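PDB 4RK6: glucose-resistance amylase regulator from Weissella paramesenteroides ATCC 33313, which binds D-glucose and, as a LacI-family regulator, probably acts as a DNA-binding transcriptional repressor. Local coordinates for residues R146-I150 with N162-Y166. Residues are numbered along the deposited sequence; the frame is centred on the assembly and turned at random.
Sequences RTNFI and NIFLY
Residues 146-150 of helix 144-155 run nearly antiparallel to strand 163-166, the axes of the two short segments 166° apart and 10.1 Å at closest approach, with Arg146 beside Leu165 and Ile150 beside Ile163. It is the second half of a right-handed beta-alpha-beta crossover, strand 129-132, helix 144-155, strand 163-166, in the periplasmic-binding-protein-like fold of LacI-family regulators. Strand 163-166, outermost in the sheet of this chain, pairs in parallel with 129-132 through backbone bonds of Phe164 to Ile129 and Leu131. Ile163 and Leu165 point toward the helix, while Phe164 between them turns to the other face of the sheet, against Ala130 and Pro189.

No hydrogen bond links the two segments; they meet mainly through side chains, although Phe149 CE2 also lies 3.7 Å from the backbone Phe164 O. For buried Phe149, a chi1 of 175° swings the ring away from the backbone N and in over the sheet, where Ile129, Leu131 and Met114 of helix 110-123 also touch it. Leu165 CD2 lies at the ring edge, 4.0 Å from Phe149 CD2, and Ile163 CG2 approaches Phe149 CE2 obliquely at 3.8 Å. The same Ile163 methyl reaches Ile150 CG1 at 4.0 Å, touching two consecutive helix residues. Leu165 uses its two branches differently: CD2 meets Phe149, while CD1 meets Arg146 and, more distantly, Ile150 CD1. With its chain extended from CG to NE, Arg146 crosses Leu165 at about a right angle, and its NH1 is hydrogen-bonded to Thr135 O. Leu165 CD1 sits over the centre of one guanidinium face, 3.5 Å from Arg146 CZ.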
loop_
_atom_site.group_PDB
_atom_site.type_symbol
_atom_site.label_atom_id
_atom_site.label_comp_id
_atom_site.label_asym_id
_atom_site.label_seq_id
_atom_site.Cartn_x
_atom_site.Cartn_y
_atom_site.Cartn_z
ATOM N N ARG A 146 0.577 22.343 8.806
ATOM C CA ARG A 146 1.010 23.697 8.476
ATOM C C ARG A 146 0.991 24.595 9.719
ATOM O O ARG A 146 1.982 25.273 10.039
ATOM C CB ARG A 146 0.063 24.266 7.410
ATOM C CG ARG A 146 0.370 25.678 6.951
ATOM C CD ARG A 146 -0.837 26.308 6.273
ATOM N NE ARG A 146 -0.549 27.673 5.833
ATOM C CZ ARG A 146 -0.311 28.051 4.572
ATOM N NH1 ARG A 146 -0.339 27.188 3.560
ATOM N NH2 ARG A 146 -0.074 29.332 4.317
ATOM N N THR A 147 -0.149 24.601 10.402
ATOM C CA THR A 147 -0.299 25.438 11.587
ATOM C C THR A 147 0.648 25.038 12.718
ATOM O O THR A 147 1.300 25.890 13.315
ATOM C CB THR A 147 -1.769 25.490 12.009
ATOM O OG1 THR A 147 -2.459 26.250 11.013
ATOM C CG2 THR A 147 -1.923 26.140 13.355
ATOM N N ASN A 148 0.780 23.736 12.978
ATOM C CA ASN A 148 1.698 23.290 14.031
ATOM C C ASN A 148 3.165 23.540 13.712
ATOM O O ASN A 148 3.952 23.856 14.600
ATOM C CB ASN A 148 1.461 21.817 14.347
ATOM C CG ASN A 148 0.186 21.583 15.107
ATOM O OD1 ASN A 148 -0.326 22.468 15.818
ATOM N ND2 ASN A 148 -0.352 20.399 14.967
ATOM N N PHE A 149 3.527 23.411 12.433
ATOM C CA PHE A 149 4.889 23.709 11.983
ATOM C C PHE A 149 5.208 25.155 12.251
ATOM O O PHE A 149 6.232 25.472 12.829
ATOM C CB PHE A 149 5.019 23.384 10.496
ATOM C CG PHE A 149 6.350 23.753 9.891
ATOM C CD1 PHE A 149 7.534 23.233 10.400
ATOM C CD2 PHE A 149 6.417 24.608 8.805
ATOM C CE1 PHE A 149 8.765 23.565 9.842
ATOM C CE2 PHE A 149 7.639 24.920 8.221
ATOM C CZ PHE A 149 8.821 24.423 8.759
ATOM N N ILE A 150 4.304 26.034 11.839
ATOM C CA ILE A 150 4.512 27.452 12.049
ATOM C C ILE A 150 4.611 27.798 13.546
ATOM O O ILE A 150 5.532 28.521 13.962
ATOM C CB ILE A 150 3.474 28.298 11.287
ATOM C CG1 ILE A 150 3.740 28.150 9.787
ATOM C CG2 ILE A 150 3.620 29.775 11.680
ATOM C CD1 ILE A 150 2.570 28.493 8.908
ATOM N N ASN A 162 12.459 32.033 7.873
ATOM C CA ASN A 162 13.020 30.678 8.047
ATOM C C ASN A 162 12.040 29.557 7.692
ATOM O O ASN A 162 12.403 28.378 7.738
ATOM C CB ASN A 162 13.403 30.482 9.502
ATOM C CG ASN A 162 14.366 31.531 10.003
ATOM O OD1 ASN A 162 14.101 32.200 11.003
ATOM N ND2 ASN A 162 15.491 31.667 9.326
ATOM N N ILE A 163 10.796 29.928 7.413
ATOM C CA ILE A 163 9.674 28.990 7.307
ATOM C C ILE A 163 9.270 28.869 5.849
ATOM O O ILE A 163 8.938 29.869 5.214
ATOM C CB ILE A 163 8.473 29.484 8.154
ATOM C CG1 ILE A 163 8.828 29.402 9.641
ATOM C CG2 ILE A 163 7.218 28.688 7.821
ATOM C CD1 ILE A 163 7.854 30.124 10.537
ATOM N N PHE A 164 9.323 27.651 5.306
ATOM C CA PHE A 164 8.956 27.403 3.904
ATOM C C PHE A 164 7.891 26.326 3.808
ATOM O O PHE A 164 7.877 25.414 4.601
ATOM C CB PHE A 164 10.195 27.003 3.095
ATOM C CG PHE A 164 11.283 28.027 3.121
ATOM C CD1 PHE A 164 12.145 28.112 4.215
ATOM C CD2 PHE A 164 11.426 28.929 2.081
ATOM C CE1 PHE A 164 13.149 29.071 4.253
ATOM C CE2 PHE A 164 12.423 29.887 2.116
ATOM C CZ PHE A 164 13.273 29.961 3.200
ATOM N N LEU A 165 6.985 26.462 2.845
ATOM C CA LEU A 165 5.866 25.551 2.675
ATOM C C LEU A 165 5.751 25.118 1.226
ATOM O O LEU A 165 5.964 25.922 0.329
ATOM C CB LEU A 165 4.553 26.237 3.042
ATOM C CG LEU A 165 4.434 26.788 4.451
ATOM C CD1 LEU A 165 3.182 27.638 4.596
ATOM C CD2 LEU A 165 4.434 25.661 5.469
ATOM N N TYR A 166 5.382 23.866 0.989
ATOM C CA TYR A 166 4.998 23.446 -0.360
ATOM C C TYR A 166 4.076 22.273 -0.358
ATOM O O TYR A 166 4.356 21.276 0.295
ATOM C CB TYR A 166 6.215 23.061 -1.205
ATOM C CG TYR A 166 5.860 22.694 -2.631
ATOM C CD1 TYR A 166 5.460 21.400 -2.962
ATOM C CD2 TYR A 166 5.864 23.661 -3.648
ATOM C CE1 TYR A 166 5.115 21.063 -4.251
ATOM C CE2 TYR A 166 5.524 23.327 -4.956
ATOM C CZ TYR A 166 5.146 22.023 -5.241
ATOM O OH TYR A 166 4.801 21.629 -6.498
#